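Local coordinates for c-di-GMP synthase (Capnocytophaga granulosa, PDB 6WT9), which makes the second messenger 3',3'-c-di-GMP from two molecules of GTP, signalling phage infection in a CBASS antiviral defence system that leads to bacterial cell death, at residues 236-241 / 278-283; 172-177 / 216-221. One frame throughout, in Å; residues are numbered along the deposited sequence.

Interaction 1: 236-241 / 278-283; sequences NKRSSE and IEKNKY
Lys280 reaches out from the turn that follows helix 268-276 to meet Arg238 and Glu241, one helical turn apart at the C-terminal end of helix 228-241, a helix-to-loop contact in the helical part of this CD-NTase. Its path shows how a lysine can serve two partners in succession. CB points toward the helix, and CG lies at the edge of the Arg238 guanidinium, near its plane, 3.4 Å from Arg238 NE. CD passes between that nitrogen and the Glu241 carboxylate. A bend at the third torsion (chi3 46°) places CE 3.2 Å from Glu241 OE1, and NZ ends the path in a salt bridge to the same oxygen; the modelled separation is so short that its exact length is doubtful. The two side chains of this ion pair cross at about a right angle.

In Arg238, CG is anti to the backbone N (chi1 -169°), and from there the chain runs extended to NE, its end coming nearer to 278-283. Ile278 O lies above one face of the guanidinium, 3.0 Å from Arg238 NH2, a poor angle for a hydrogen bond. Tyr276 supplies a cation-pi partner. The buried Tyr283 touches helices 245-259 and 291-304; Lys280 O lies 4.0 Å above the plane of its ring, offset toward the rim, while its hydroxyl OH comes within 4.1 Å of Arg238 NE.

Interaction 2: 172-177 / 216-221; sequences HPKAIK and NKRSNT
The Asx motif at Asn216, which helps shape the beta-hairpin loop between strands 212-216 and 221-226, receives Pro173 from the loop joining strands 167-169 and 176-180. Two loops, each linking antiparallel neighbours of the sheet, thus meet through one backbone bond and a proline. Lys217 N donates to Pro173 O over 2.8 Å, with a nearly straight N-H...O angle of 164°. Beside this bond the proline ring comes in obliquely: Pro173 CB lies 3.3 Å from Arg218 N and 3.7 Å from both Lys217 CB and Arg218 CB, while CG lies over one face of the Arg218 guanidinium, 4.3 Å above its plane and offset toward the rim.

Asn216 OD1 helps to hold the receiving loop, together with the backbone bond from Asn216 N to Thr221 O. The side-chain oxygen accepts from Ser219 N, the bond that defines the Asx motif, and from Arg218 NE, with a weak third bond from Arg218 N. Ser219 N and Arg218 NE arrive from the same face of the amide plane, the first 62° out of it and the second only 24°. Lys174 NZ sits at the edge of the same guanidinium, in its plane, 3.4 Å from Arg218 NH2. These like charges should repel, a cost probably eased by the salt bridge of Lys174 to Glu223. Lys217 pairs with Glu158. Asn216 ND2, another donor, lies 3.0 Å from Lys174 NZ without bonding to it.

Overall arrangement
Followed from the N terminus, the chain passes through helix 147-164 and short strand 167-169 before entering interaction 2, which closes a loop of 38 residues containing strand 185-194 and most of strands 176-180 and 212-216. It then runs through strand 221-226 into helix 228-241, whose last turns open interaction 1. That contact closes over 36 residues carrying helices 245-259 and 268-276 and no strand. The two loops therefore follow in series, neither nested nor crossed. One joins two connections of the sheet, the other ties a helix end to an interhelical loop. Their centres lie about 36 Å apart, on opposite sides of the chain's centre.

Interaction 1: 236-241 / 278-283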
# COMPACT_ATOMS: atom_id res chain seq x y z
N ASN A 236 7.85 6.58 4.53
CA ASN A 236 9.19 6.03 4.70
C ASN A 236 9.99 6.80 5.74
O ASN A 236 10.78 6.20 6.49
CB ASN A 236 9.94 6.02 3.37
CG ASN A 236 9.41 4.97 2.42
OD1 ASN A 236 8.84 3.96 2.84
ND2 ASN A 236 9.61 5.19 1.12
N LYS A 237 9.80 8.12 5.82
CA LYS A 237 10.58 8.92 6.76
C LYS A 237 10.15 8.65 8.19
O LYS A 237 10.99 8.41 9.07
CB LYS A 237 10.44 10.40 6.41
CG LYS A 237 11.49 11.30 7.03
CD LYS A 237 10.95 12.04 8.25
CE LYS A 237 11.92 13.11 8.72
NZ LYS A 237 13.25 12.54 9.07
N ARG A 238 8.84 8.65 8.45
CA ARG A 238 8.35 8.41 9.81
C ARG A 238 8.63 6.98 10.25
O ARG A 238 8.88 6.73 11.43
CB ARG A 238 6.86 8.71 9.90
CG ARG A 238 6.32 8.75 11.32
CD ARG A 238 4.97 9.43 11.36
NE ARG A 238 4.65 9.93 12.70
CZ ARG A 238 3.68 10.81 12.95
NH1 ARG A 238 2.95 11.29 11.96
NH2 ARG A 238 3.46 11.21 14.19
N SER A 239 8.57 6.02 9.32
CA SER A 239 8.93 4.65 9.67
C SER A 239 10.41 4.54 9.99
O SER A 239 10.81 3.78 10.88
CB SER A 239 8.56 3.71 8.52
OG SER A 239 8.88 2.37 8.87
N SER A 240 11.25 5.31 9.29
CA SER A 240 12.67 5.35 9.62
C SER A 240 12.90 5.94 11.01
O SER A 240 13.77 5.47 11.75
CB SER A 240 13.42 6.15 8.56
OG SER A 240 14.82 6.07 8.75
N GLU A 241 12.12 6.96 11.38
CA GLU A 241 12.25 7.55 12.71
C GLU A 241 11.89 6.56 13.80
O GLU A 241 12.41 6.64 14.92
CB GLU A 241 11.36 8.79 12.84
CG GLU A 241 11.58 9.86 11.79
CD GLU A 241 10.59 11.00 11.93
OE1 GLU A 241 10.66 11.72 12.95
OE2 GLU A 241 9.75 11.18 11.03
N ILE A 278 -0.90 8.51 14.29
CA ILE A 278 -0.48 8.19 15.65
C ILE A 278 0.81 8.93 15.97
O ILE A 278 1.78 8.89 15.20
CB ILE A 278 -0.30 6.67 15.81
CG1 ILE A 278 -1.60 5.94 15.47
CG2 ILE A 278 0.15 6.34 17.23
CD1 ILE A 278 -1.47 4.43 15.47
N GLU A 279 0.83 9.60 17.12
CA GLU A 279 2.01 10.35 17.53
C GLU A 279 3.18 9.41 17.79
O GLU A 279 3.02 8.33 18.36
CB GLU A 279 1.70 11.18 18.77
CG GLU A 279 0.64 12.25 18.55
CD GLU A 279 0.31 13.04 19.80
OE1 GLU A 279 0.90 12.74 20.87
OE2 GLU A 279 -0.53 13.95 19.73
N LYS A 280 4.38 9.84 17.37
CA LYS A 280 5.56 9.00 17.48
C LYS A 280 5.85 8.61 18.92
O LYS A 280 6.24 7.47 19.20
CB LYS A 280 6.77 9.71 16.87
CG LYS A 280 6.68 9.95 15.38
CD LYS A 280 7.64 11.06 14.97
CE LYS A 280 9.01 10.86 15.59
NZ LYS A 280 9.92 12.01 15.30
N ASN A 281 5.68 9.55 19.85
CA ASN A 281 6.03 9.31 21.25
C ASN A 281 5.17 8.25 21.91
O ASN A 281 5.51 7.81 23.01
CB ASN A 281 5.93 10.62 22.05
CG ASN A 281 4.55 11.22 22.01
OD1 ASN A 281 3.66 10.84 22.78
ND2 ASN A 281 4.35 12.17 21.10
N LYS A 282 4.09 7.81 21.27
CA LYS A 282 3.25 6.77 21.86
C LYS A 282 3.77 5.37 21.58
O LYS A 282 3.44 4.44 22.33
CB LYS A 282 1.81 6.90 21.36
CG LYS A 282 1.08 8.13 21.89
CD LYS A 282 -0.39 8.06 21.54
CE LYS A 282 -1.16 9.22 22.16
NZ LYS A 282 -0.71 10.53 21.63
N TYR A 283 4.56 5.18 20.52
CA TYR A 283 5.05 3.85 20.19
C TYR A 283 6.54 3.84 19.86
O TYR A 283 7.01 2.91 19.20
CB TYR A 283 4.26 3.24 19.01
CG TYR A 283 4.36 3.99 17.70
CD1 TYR A 283 3.55 5.09 17.43
CD2 TYR A 283 5.26 3.58 16.71
CE1 TYR A 283 3.64 5.77 16.23
CE2 TYR A 283 5.35 4.26 15.51
CZ TYR A 283 4.54 5.35 15.27
OH TYR A 283 4.63 6.02 14.07

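Interaction 2: 172-177 / 216-221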
# COMPACT_ATOMS: atom_id res chain seq x y z
N HIS A 172 -9.90 -0.07 -18.78
CA HIS A 172 -10.12 1.00 -17.81
C HIS A 172 -9.51 2.30 -18.32
O HIS A 172 -8.36 2.30 -18.77
CB HIS A 172 -9.52 0.64 -16.45
CG HIS A 172 -10.00 1.51 -15.34
ND1 HIS A 172 -9.30 2.61 -14.90
CD2 HIS A 172 -11.12 1.46 -14.58
CE1 HIS A 172 -9.96 3.19 -13.91
NE2 HIS A 172 -11.07 2.51 -13.70
N PRO A 173 -10.24 3.41 -18.27
CA PRO A 173 -9.74 4.67 -18.86
C PRO A 173 -8.70 5.40 -18.02
O PRO A 173 -8.24 6.46 -18.45
CB PRO A 173 -11.02 5.51 -18.98
CG PRO A 173 -11.88 5.03 -17.86
CD PRO A 173 -11.61 3.55 -17.73
N LYS A 174 -8.32 4.88 -16.86
CA LYS A 174 -7.30 5.53 -16.04
C LYS A 174 -6.00 4.75 -15.95
O LYS A 174 -5.00 5.31 -15.48
CB LYS A 174 -7.83 5.80 -14.62
CG LYS A 174 -8.77 6.99 -14.50
CD LYS A 174 -9.01 7.34 -13.04
CE LYS A 174 -10.46 7.11 -12.64
NZ LYS A 174 -11.38 8.13 -13.24
N ALA A 175 -5.98 3.49 -16.37
CA ALA A 175 -4.77 2.69 -16.23
C ALA A 175 -4.77 1.55 -17.23
O ALA A 175 -5.83 1.03 -17.59
CB ALA A 175 -4.63 2.14 -14.80
N ILE A 176 -3.57 1.18 -17.67
CA ILE A 176 -3.34 -0.02 -18.47
C ILE A 176 -2.75 -1.08 -17.55
O ILE A 176 -1.82 -0.80 -16.79
CB ILE A 176 -2.40 0.27 -19.65
CG1 ILE A 176 -2.92 1.45 -20.48
CG2 ILE A 176 -2.24 -0.97 -20.52
CD1 ILE A 176 -1.99 1.83 -21.62
N LYS A 177 -3.29 -2.29 -17.62
CA LYS A 177 -2.83 -3.40 -16.78
C LYS A 177 -2.23 -4.47 -17.68
O LYS A 177 -2.90 -4.96 -18.60
CB LYS A 177 -3.97 -3.97 -15.94
CG LYS A 177 -3.52 -5.03 -14.94
CD LYS A 177 -4.66 -5.45 -14.03
CE LYS A 177 -4.15 -6.32 -12.89
NZ LYS A 177 -3.17 -5.59 -12.03
N ASN A 216 -7.65 11.00 -17.70
CA ASN A 216 -8.88 10.22 -17.76
C ASN A 216 -9.26 10.05 -19.23
O ASN A 216 -9.72 11.00 -19.87
CB ASN A 216 -10.00 10.90 -16.97
CG ASN A 216 -11.19 10.00 -16.74
OD1 ASN A 216 -11.60 9.25 -17.63
ND2 ASN A 216 -11.75 10.06 -15.53
N LYS A 217 -9.06 8.84 -19.75
CA LYS A 217 -9.37 8.57 -21.15
C LYS A 217 -10.86 8.74 -21.43
O LYS A 217 -11.25 9.15 -22.53
CB LYS A 217 -8.91 7.16 -21.52
CG LYS A 217 -9.15 6.75 -22.97
CD LYS A 217 -8.73 5.31 -23.18
CE LYS A 217 -8.92 4.87 -24.62
NZ LYS A 217 -8.50 3.45 -24.82
N ARG A 218 -11.71 8.44 -20.44
CA ARG A 218 -13.15 8.49 -20.66
C ARG A 218 -13.64 9.93 -20.85
O ARG A 218 -14.47 10.19 -21.73
CB ARG A 218 -13.87 7.82 -19.49
CG ARG A 218 -15.34 8.15 -19.35
CD ARG A 218 -15.57 9.06 -18.15
NE ARG A 218 -14.71 8.68 -17.03
CZ ARG A 218 -15.00 7.73 -16.15
NH1 ARG A 218 -16.13 7.04 -16.27
NH2 ARG A 218 -14.16 7.46 -15.16
N SER A 219 -13.14 10.86 -20.04
CA SER A 219 -13.56 12.25 -20.13
C SER A 219 -12.59 13.12 -20.92
O SER A 219 -12.89 14.30 -21.15
CB SER A 219 -13.73 12.84 -18.73
OG SER A 219 -12.50 12.86 -18.02
N ASN A 220 -11.44 12.58 -21.34
CA ASN A 220 -10.40 13.32 -22.05
C ASN A 220 -9.89 14.50 -21.23
O ASN A 220 -9.26 15.42 -21.78
CB ASN A 220 -10.88 13.79 -23.43
CG ASN A 220 -9.75 14.23 -24.33
OD1 ASN A 220 -8.63 13.72 -24.23
ND2 ASN A 220 -10.02 15.18 -25.21
N THR A 221 -10.13 14.50 -19.93
CA THR A 221 -9.67 15.55 -19.03
C THR A 221 -8.57 15.00 -18.12
O THR A 221 -8.15 13.85 -18.23
CB THR A 221 -10.83 16.12 -18.21
OG1 THR A 221 -11.35 15.09 -17.34
CG2 THR A 221 -11.94 16.62 -19.12